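Local coordinates for hypothetical protein AGR_L_1239 (Agrobacterium tumefaciens str. C58, PDB 1VQS) that is of unknown function but belongs to the NIPSNAP family and has a ferredoxin-like fold of the dimeric alpha-beta barrel kind, at residues Y15-Y20 and E62-W67; T19-N24 and I99-N104. One frame throughout, in Å; residues are numbered along the deposited sequence.

Interaction 1 of 2, residues Y15-Y20 and E62-W67; sequences YEIRTY and EIVHIW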
ATOM      1  N   TYR B  15      19.390 -13.076   8.396  1.00 17.86           N
ATOM      2  CA  TYR B  15      18.405 -12.597   9.358  1.00 18.33           C
ATOM      3  C   TYR B  15      17.030 -12.651   8.735  1.00 19.60           C
ATOM      4  O   TYR B  15      16.789 -12.008   7.705  1.00 21.48           O
ATOM      5  CB  TYR B  15      18.777 -11.180   9.827  1.00 18.82           C
ATOM      6  CG  TYR B  15      19.974 -11.249  10.729  1.00 17.41           C
ATOM      7  CD1 TYR B  15      21.259 -11.302  10.213  1.00 18.79           C
ATOM      8  CD2 TYR B  15      19.818 -11.353  12.112  1.00 18.74           C
ATOM      9  CE1 TYR B  15      22.345 -11.445  11.050  1.00 20.22           C
ATOM     10  CE2 TYR B  15      20.903 -11.447  12.966  1.00 19.51           C
ATOM     11  CZ  TYR B  15      22.173 -11.517  12.421  1.00 18.35           C
ATOM     12  OH  TYR B  15      23.258 -11.650  13.280  1.00 20.83           O
ATOM     13  N   GLU B  16      16.125 -13.389   9.363  1.00 19.22           N
ATOM     14  CA  GLU B  16      14.741 -13.408   8.940  1.00 19.21           C
ATOM     15  C   GLU B  16      13.955 -12.488   9.828  1.00 19.96           C
ATOM     16  O   GLU B  16      13.985 -12.618  11.046  1.00 19.45           O
ATOM     17  CB  GLU B  16      14.135 -14.787   9.061  1.00 19.60           C
ATOM     18  CG  GLU B  16      12.692 -14.820   8.553  1.00 19.89           C
ATOM     19  CD  GLU B  16      12.026 -16.181   8.685  1.00 22.32           C
ATOM     20  OE1 GLU B  16      12.686 -17.133   9.176  1.00 21.03           O
ATOM     21  OE2 GLU B  16      10.828 -16.324   8.282  1.00 21.69           O
ATOM     22  N   ILE B  17      13.255 -11.533   9.223  1.00 17.89           N
ATOM     23  CA  ILE B  17      12.403 -10.619   9.970  1.00 18.51           C
ATOM     24  C   ILE B  17      10.965 -10.956   9.608  1.00 18.44           C
ATOM     25  O   ILE B  17      10.589 -10.915   8.438  1.00 18.74           O
ATOM     26  CB  ILE B  17      12.714  -9.162   9.611  1.00 18.08           C
ATOM     27  CG1 ILE B  17      14.190  -8.847   9.912  1.00 19.53           C
ATOM     28  CG2 ILE B  17      11.746  -8.197  10.360  1.00 20.09           C
ATOM     29  CD1 ILE B  17      14.569  -7.385   9.638  1.00 21.22           C
ATOM     30  N   ARG B  18      10.196 -11.348  10.629  1.00 19.17           N
ATOM     31  CA  ARG B  18       8.785 -11.740  10.493  1.00 19.15           C
ATOM     32  C   ARG B  18       7.929 -10.644  11.115  1.00 20.35           C
ATOM     33  O   ARG B  18       8.148 -10.286  12.268  1.00 19.93           O
ATOM     34  CB  ARG B  18       8.547 -13.078  11.191  1.00 18.58           C
ATOM     35  CG  ARG B  18       9.355 -14.198  10.605  1.00 20.43           C
ATOM     36  CD  ARG B  18       9.078 -15.537  11.218  1.00 22.56           C
ATOM     37  NE  ARG B  18       7.725 -16.022  10.962  1.00 23.29           N
ATOM     38  CZ  ARG B  18       7.348 -16.756   9.917  1.00 23.43           C
ATOM     39  NH1 ARG B  18       8.177 -17.055   8.941  1.00 22.11           N
ATOM     40  NH2 ARG B  18       6.095 -17.173   9.827  1.00 26.07           N
ATOM     41  N   THR B  19       6.956 -10.135  10.366  1.00 19.60           N
ATOM     42  CA  THR B  19       6.157  -9.014  10.795  1.00 19.16           C
ATOM     43  C   THR B  19       4.700  -9.445  10.695  1.00 19.84           C
ATOM     44  O   THR B  19       4.232  -9.854   9.627  1.00 20.63           O
ATOM     45  CB  THR B  19       6.410  -7.764   9.909  1.00 19.98           C
ATOM     46  OG1 THR B  19       7.806  -7.416   9.963  1.00 20.05           O
ATOM     47  CG2 THR B  19       5.577  -6.604  10.412  1.00 21.86           C
ATOM     48  N   TYR B  20       3.976  -9.339  11.818  1.00 17.85           N
ATOM     49  CA  TYR B  20       2.548  -9.727  11.899  1.00 19.37           C
ATOM     50  C   TYR B  20       1.734  -8.518  12.281  1.00 20.31           C
ATOM     51  O   TYR B  20       2.111  -7.781  13.215  1.00 20.90           O
ATOM     52  CB  TYR B  20       2.287 -10.805  12.970  1.00 22.35           C
ATOM     53  CG  TYR B  20       3.115 -12.061  12.893  1.00 22.00           C
ATOM     54  CD1 TYR B  20       3.629 -12.495  11.696  1.00 23.64           C
ATOM     55  CD2 TYR B  20       3.319 -12.870  14.022  1.00 23.96           C
ATOM     56  CE1 TYR B  20       4.369 -13.665  11.602  1.00 22.88           C
ATOM     57  CE2 TYR B  20       4.057 -14.045  13.929  1.00 24.59           C
ATOM     58  CZ  TYR B  20       4.566 -14.430  12.700  1.00 25.02           C
ATOM     59  OH  TYR B  20       5.341 -15.581  12.546  1.00 24.60           O
ATOM     60  N   GLU B  62       1.180  -4.547  16.043  1.00 18.69           N
ATOM     61  CA  GLU B  62       2.219  -5.225  15.276  1.00 18.47           C
ATOM     62  C   GLU B  62       3.191  -5.997  16.156  1.00 18.49           C
ATOM     63  O   GLU B  62       3.623  -5.529  17.215  1.00 18.65           O
ATOM     64  CB  GLU B  62       2.987  -4.229  14.414  1.00 19.55           C
ATOM     65  CG  GLU B  62       3.963  -4.867  13.430  1.00 21.51           C
ATOM     66  CD  GLU B  62       4.651  -3.854  12.541  1.00 20.61           C
ATOM     67  OE1 GLU B  62       5.657  -3.258  13.008  1.00 23.49           O
ATOM     68  OE2 GLU B  62       4.171  -3.684  11.413  1.00 23.28           O
ATOM     69  N   ILE B  63       3.544  -7.186  15.679  1.00 18.97           N
ATOM     70  CA  ILE B  63       4.618  -8.030  16.225  1.00 18.61           C
ATOM     71  C   ILE B  63       5.750  -8.111  15.197  1.00 18.95           C
ATOM     72  O   ILE B  63       5.479  -8.318  14.017  1.00 19.29           O
ATOM     73  CB  ILE B  63       4.101  -9.442  16.548  1.00 17.28           C
ATOM     74  CG1 ILE B  63       3.045  -9.391  17.662  1.00 18.92           C
ATOM     75  CG2 ILE B  63       5.253 -10.386  16.962  1.00 19.56           C
ATOM     76  CD1 ILE B  63       3.531  -8.945  19.007  1.00 21.26           C
ATOM     77  N   VAL B  64       7.002  -7.957  15.629  1.00 18.74           N
ATOM     78  CA  VAL B  64       8.154  -8.231  14.776  1.00 18.96           C
ATOM     79  C   VAL B  64       9.077  -9.159  15.512  1.00 19.58           C
ATOM     80  O   VAL B  64       9.438  -8.888  16.652  1.00 19.53           O
ATOM     81  CB  VAL B  64       8.908  -6.974  14.447  1.00 19.73           C
ATOM     82  CG1 VAL B  64      10.265  -7.298  13.771  1.00 21.83           C
ATOM     83  CG2 VAL B  64       8.095  -6.076  13.539  1.00 19.96           C
ATOM     84  N   HIS B  65       9.436 -10.277  14.901  1.00 20.03           N
ATOM     85  CA  HIS B  65      10.445 -11.127  15.503  1.00 20.67           C
ATOM     86  C   HIS B  65      11.485 -11.496  14.468  1.00 18.93           C
ATOM     87  O   HIS B  65      11.193 -11.546  13.279  1.00 19.67           O
ATOM     88  CB  HIS B  65       9.876 -12.330  16.281  1.00 19.93           C
ATOM     89  CG  HIS B  65       8.912 -13.211  15.538  1.00 22.65           C
ATOM     90  ND1 HIS B  65       9.185 -14.529  15.214  1.00 23.92           N
ATOM     91  CD2 HIS B  65       7.639 -12.989  15.152  1.00 26.13           C
ATOM     92  CE1 HIS B  65       8.126 -15.060  14.638  1.00 23.32           C
ATOM     93  NE2 HIS B  65       7.174 -14.153  14.584  1.00 25.71           N
ATOM     94  N   ILE B  66      12.715 -11.666  14.955  1.00 19.39           N
ATOM     95  CA  ILE B  66      13.880 -11.815  14.136  1.00 19.26           C
ATOM     96  C   ILE B  66      14.651 -13.050  14.573  1.00 18.22           C
ATOM     97  O   ILE B  66      14.891 -13.266  15.773  1.00 18.26           O
ATOM     98  CB  ILE B  66      14.776 -10.610  14.286  1.00 19.32           C
ATOM     99  CG1 ILE B  66      13.992  -9.330  14.012  1.00 20.54           C
ATOM    100  CG2 ILE B  66      15.973 -10.763  13.395  1.00 19.86           C
ATOM    101  CD1 ILE B  66      14.823  -8.078  14.032  1.00 21.33           C
ATOM    102  N   TRP B  67      15.059 -13.852  13.587  1.00 18.48           N
ATOM    103  CA  TRP B  67      15.792 -15.091  13.807  1.00 19.28           C
ATOM    104  C   TRP B  67      17.040 -15.061  12.943  1.00 20.27           C
ATOM    105  O   TRP B  67      16.999 -14.513  11.838  1.00 20.05           O
ATOM    106  CB  TRP B  67      14.927 -16.287  13.372  1.00 21.38           C
ATOM    107  CG  TRP B  67      13.690 -16.413  14.174  1.00 20.97           C
ATOM    108  CD1 TRP B  67      12.494 -15.764  13.955  1.00 22.86           C
ATOM    109  CD2 TRP B  67      13.511 -17.190  15.368  1.00 20.61           C
ATOM    110  NE1 TRP B  67      11.595 -16.097  14.940  1.00 22.97           N
ATOM    111  CE2 TRP B  67      12.180 -16.991  15.794  1.00 22.05           C
ATOM    112  CE3 TRP B  67      14.330 -18.059  16.094  1.00 20.33           C
ATOM    113  CZ2 TRP B  67      11.657 -17.614  16.927  1.00 22.49           C
ATOM    114  CZ3 TRP B  67      13.793 -18.690  17.224  1.00 21.42           C
ATOM    115  CH2 TRP B  67      12.461 -18.457  17.612  1.00 21.00           C
TER
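Six backbone hydrogen bonds tie strand 15-20 to strand 62-67, which run antiparallel (167°) with hydrogen-bonded pairs at Glu16-Trp67, Arg18-His65 and Tyr20-Ile63. The straightest goes from Arg18 N to His65 O, 2.8 Å, almost along the carbonyl axis. Packing is tightest on the face that carries Arg18, Tyr20 and His65. With CG in the crowded position between N and C (chi1 53°), the His65 imidazole leans over to the other strand; Arg18 CB lies over one of its faces, 4.0 Å from the ring centroid. The edge of the His65 ring turns toward the face of the Tyr20 ring in an offset edge-to-face pair, planes at 75°. Trp67 NE1, donating in plane to His65 ND1 over 2.9 Å, helps fix the ring's rotation, and Tyr52 of strand 48-55 stacks on the ring. The Arg18 chain, bent at chi3, lays its guanidinium between the residues two before and two after it: NE donates to Tyr20 OH at 2.9 Å, and NH1 forms a salt bridge with Glu16 OE2 at 2.8 Å. The other face is looser and mostly aliphatic. Ile17 stands alongside Val64 (CG2 to CG1, 3.8 Å) and Ile66 (CG1 to CG1, 4.1 Å), while Thr19 is partly exposed. Here a second subunit packs, its Ile66 on Ile66 and its Met107 on Val64, and its Lys105 forms a salt bridge with Glu62. On the tight face, helix 27-46 covers Tyr20, Ile63 and Trp67, as strand 48-55 flanks 62-67 and strand 99-109 flanks 15-20.

Interaction 2 of 2, residues T19-N24 and I99-N104; sequences TYRLKN and IEVAEN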
ATOM      1  N   THR B  19       6.956 -10.135  10.366  1.00 19.60           N
ATOM      2  CA  THR B  19       6.157  -9.014  10.795  1.00 19.16           C
ATOM      3  C   THR B  19       4.700  -9.445  10.695  1.00 19.84           C
ATOM      4  O   THR B  19       4.232  -9.854   9.627  1.00 20.63           O
ATOM      5  CB  THR B  19       6.410  -7.764   9.909  1.00 19.98           C
ATOM      6  OG1 THR B  19       7.806  -7.416   9.963  1.00 20.05           O
ATOM      7  CG2 THR B  19       5.577  -6.604  10.412  1.00 21.86           C
ATOM      8  N   TYR B  20       3.976  -9.339  11.818  1.00 17.85           N
ATOM      9  CA  TYR B  20       2.548  -9.727  11.899  1.00 19.37           C
ATOM     10  C   TYR B  20       1.734  -8.518  12.281  1.00 20.31           C
ATOM     11  O   TYR B  20       2.111  -7.781  13.215  1.00 20.90           O
ATOM     12  CB  TYR B  20       2.287 -10.805  12.970  1.00 22.35           C
ATOM     13  CG  TYR B  20       3.115 -12.061  12.893  1.00 22.00           C
ATOM     14  CD1 TYR B  20       3.629 -12.495  11.696  1.00 23.64           C
ATOM     15  CD2 TYR B  20       3.319 -12.870  14.022  1.00 23.96           C
ATOM     16  CE1 TYR B  20       4.369 -13.665  11.602  1.00 22.88           C
ATOM     17  CE2 TYR B  20       4.057 -14.045  13.929  1.00 24.59           C
ATOM     18  CZ  TYR B  20       4.566 -14.430  12.700  1.00 25.02           C
ATOM     19  OH  TYR B  20       5.341 -15.581  12.546  1.00 24.60           O
ATOM     20  N   ARG B  21       0.578  -8.372  11.634  1.00 18.64           N
ATOM     21  CA  ARG B  21      -0.456  -7.479  12.101  1.00 19.66           C
ATOM     22  C   ARG B  21      -1.505  -8.300  12.811  1.00 19.07           C
ATOM     23  O   ARG B  21      -2.099  -9.191  12.213  1.00 19.02           O
ATOM     24  CB  ARG B  21      -1.111  -6.697  10.961  1.00 18.90           C
ATOM     25  CG  ARG B  21      -2.094  -5.638  11.460  1.00 20.23           C
ATOM     26  CD  ARG B  21      -2.892  -5.063  10.315  1.00 21.39           C
ATOM     27  NE  ARG B  21      -4.070  -5.870  10.018  1.00 20.73           N
ATOM     28  CZ  ARG B  21      -4.623  -5.952   8.819  1.00 21.05           C
ATOM     29  NH1 ARG B  21      -4.092  -5.319   7.797  1.00 23.40           N
ATOM     30  NH2 ARG B  21      -5.721  -6.650   8.657  1.00 24.34           N
ATOM     31  N   LEU B  22      -1.714  -8.036  14.098  1.00 19.02           N
ATOM     32  CA  LEU B  22      -2.708  -8.752  14.858  1.00 19.27           C
ATOM     33  C   LEU B  22      -4.097  -8.133  14.785  1.00 20.41           C
ATOM     34  O   LEU B  22      -4.276  -6.958  14.479  1.00 18.86           O
ATOM     35  CB  LEU B  22      -2.323  -8.849  16.351  1.00 18.76           C
ATOM     36  CG  LEU B  22      -0.910  -9.332  16.674  1.00 19.75           C
ATOM     37  CD1 LEU B  22      -0.779  -9.595  18.181  1.00 21.76           C
ATOM     38  CD2 LEU B  22      -0.561 -10.583  15.912  1.00 21.38           C
ATOM     39  N   LYS B  23      -5.080  -8.965  15.125  1.00 19.02           N
ATOM     40  CA  LYS B  23      -6.411  -8.499  15.473  1.00 20.03           C
ATOM     41  C   LYS B  23      -6.295  -7.329  16.470  1.00 18.93           C
ATOM     42  O   LYS B  23      -5.500  -7.374  17.415  1.00 19.61           O
ATOM     43  CB  LYS B  23      -7.167  -9.664  16.145  0.50 20.92           C
ATOM     44  CG  LYS B  23      -8.344  -9.296  17.062  0.50 20.33           C
ATOM     45  CD  LYS B  23      -9.527  -8.842  16.225  0.50 20.19           C
ATOM     46  CE  LYS B  23     -10.726  -8.381  17.051  0.50 23.60           C
ATOM     47  NZ  LYS B  23     -10.496  -7.110  17.825  0.50 20.28           N
ATOM     48  N   ASN B  24      -7.080  -6.275  16.233  1.00 18.86           N
ATOM     49  CA  ASN B  24      -6.987  -5.111  17.086  1.00 19.19           C
ATOM     50  C   ASN B  24      -7.207  -5.474  18.556  1.00 19.51           C
ATOM     51  O   ASN B  24      -8.214  -6.089  18.915  1.00 20.41           O
ATOM     52  CB  ASN B  24      -7.973  -4.038  16.675  1.00 18.91           C
ATOM     53  CG  ASN B  24      -7.842  -2.799  17.520  1.00 20.40           C
ATOM     54  OD1 ASN B  24      -6.838  -2.072  17.415  1.00 21.39           O
ATOM     55  ND2 ASN B  24      -8.844  -2.554  18.376  1.00 19.41           N
ATOM     56  N   ILE B  99      -3.379 -13.488  14.728  1.00 19.35           N
ATOM     57  CA  ILE B  99      -2.662 -12.907  13.602  1.00 19.97           C
ATOM     58  C   ILE B  99      -3.612 -12.738  12.422  1.00 20.74           C
ATOM     59  O   ILE B  99      -4.238 -13.722  12.011  1.00 21.34           O
ATOM     60  CB  ILE B  99      -1.500 -13.830  13.155  1.00 20.58           C
ATOM     61  CG1 ILE B  99      -0.475 -14.011  14.273  1.00 21.05           C
ATOM     62  CG2 ILE B  99      -0.838 -13.311  11.844  1.00 19.97           C
ATOM     63  CD1 ILE B  99       0.429 -15.247  14.088  1.00 21.97           C
ATOM     64  N   GLU B 100      -3.709 -11.516  11.889  1.00 20.13           N
ATOM     65  CA  GLU B 100      -4.493 -11.239  10.667  1.00 19.12           C
ATOM     66  C   GLU B 100      -3.666 -11.337   9.381  1.00 19.61           C
ATOM     67  O   GLU B 100      -4.042 -12.040   8.413  1.00 20.06           O
ATOM     68  CB  GLU B 100      -5.165  -9.860  10.732  1.00 19.66           C
ATOM     69  CG  GLU B 100      -6.251  -9.818  11.777  1.00 20.33           C
ATOM     70  CD  GLU B 100      -7.071  -8.557  11.782  1.00 20.33           C
ATOM     71  OE1 GLU B 100      -6.708  -7.549  11.141  1.00 25.27           O
ATOM     72  OE2 GLU B 100      -8.112  -8.559  12.487  1.00 22.83           O
ATOM     73  N   VAL B 101      -2.548 -10.631   9.364  1.00 19.46           N
ATOM     74  CA  VAL B 101      -1.708 -10.544   8.153  1.00 19.52           C
ATOM     75  C   VAL B 101      -0.265 -10.708   8.530  1.00 20.34           C
ATOM     76  O   VAL B 101       0.164 -10.299   9.600  1.00 20.53           O
ATOM     77  CB  VAL B 101      -1.904  -9.203   7.438  1.00 22.06           C
ATOM     78  CG1 VAL B 101      -0.996  -9.072   6.234  1.00 25.44           C
ATOM     79  CG2 VAL B 101      -3.329  -9.061   6.985  1.00 22.21           C
ATOM     80  N   ALA B 102       0.519 -11.342   7.666  1.00 20.50           N
ATOM     81  CA  ALA B 102       1.896 -11.662   8.002  1.00 20.46           C
ATOM     82  C   ALA B 102       2.779 -11.593   6.774  1.00 20.72           C
ATOM     83  O   ALA B 102       2.322 -11.851   5.651  1.00 20.56           O
ATOM     84  CB  ALA B 102       1.972 -13.036   8.591  1.00 21.15           C
ATOM     85  N   GLU B 103       4.050 -11.262   7.005  1.00 20.42           N
ATOM     86  CA  GLU B 103       5.071 -11.324   5.969  1.00 21.13           C
ATOM     87  C   GLU B 103       6.423 -11.628   6.589  1.00 18.84           C
ATOM     88  O   GLU B 103       6.616 -11.426   7.790  1.00 20.57           O
ATOM     89  CB  GLU B 103       5.139 -10.043   5.175  1.00 23.08           C
ATOM     90  CG  GLU B 103       5.624  -8.817   5.876  1.00 26.88           C
ATOM     91  CD  GLU B 103       5.713  -7.627   4.879  1.00 30.34           C
ATOM     92  OE1 GLU B 103       4.658  -7.079   4.534  1.00 39.17           O
ATOM     93  OE2 GLU B 103       6.840  -7.305   4.419  1.00 44.55           O
ATOM     94  N   ASN B 104       7.339 -12.156   5.762  1.00 18.38           N
ATOM     95  CA  ASN B 104       8.715 -12.318   6.169  1.00 19.16           C
ATOM     96  C   ASN B 104       9.653 -11.856   5.075  1.00 19.88           C
ATOM     97  O   ASN B 104       9.267 -11.754   3.916  1.00 20.33           O
ATOM     98  CB  ASN B 104       9.021 -13.752   6.631  1.00 19.41           C
ATOM     99  CG  ASN B 104       8.796 -14.816   5.575  1.00 20.50           C
ATOM    100  OD1 ASN B 104       8.078 -14.618   4.597  1.00 21.61           O
ATOM    101  ND2 ASN B 104       9.432 -15.983   5.782  1.00 21.16           N
TER
HETATM  102  O   HOH W   1      -8.616  -6.226  13.730  1.00 11.02           O
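Over one face of the Arg21 guanidinium sits Val101 CG2, offset toward the rim, and at the guanidinium edge stands the Glu100 carboxylate, turned 82° from it. Arg21 NH2 meets the anti lone pair of Glu100 OE1 in a salt bridge of 2.8 Å, while NE adds a weak bond to the same oxygen. The Tyr20 ring is approached obliquely, by Ile99 CD1 in an off-centre CH-pi contact (4.2 Å to the centroid) and by Ala102 CB, 3.6 Å from Tyr20 CD1. Beyond Tyr20, Leu22 CD2 reaches Ile99 CG1 at 3.8 Å. A water lies 2.7 Å from Glu100 OE2 and accepts from Asn24 N. A sulfate ion lies beside Arg21, which also packs on Val101 of a neighbouring subunit. Paired N-H and C=O bonds join Thr19 to Glu103, but between Arg21 and Leu22 the register slips by one: Arg21 O takes both Glu100 N, 2.8 Å, and Val101 N, 3.2 Å. Glu100 has helix-like backbone angles (phi -92°, psi -52°), so its side chain points toward the partner strand. Two residues facing one make this a classic beta bulge, set where the inner strand 14-22 meets the strand at the edge of this chain's own ferredoxin-like sheet, which another subunit meets through backbone hydrogen bonds from Ala102 and Asn104.

Both contacts belong to one antiparallel sheet, in the order 48-55, 62-69, 14-22, 99-109, and strand 14-22 serves each of them with one of its two edges. Their centres are 10 Å apart, and they share Thr19 and Tyr20. Along the chain the common strand comes first; 62-67 follows after a helix and a strand, and 99-104 comes last, after two more helices, and in the sheet the N-terminal strand lies between the two later ones. The two interactions also touch: Glu16 OE2 of interaction 1 lies 2.9 Å from Asn104 ND2 of interaction 2, probably a hydrogen bond. Together they join three of the four strands; interaction 1 pairs the two inner ones, interaction 2 adds the last strand at the edge.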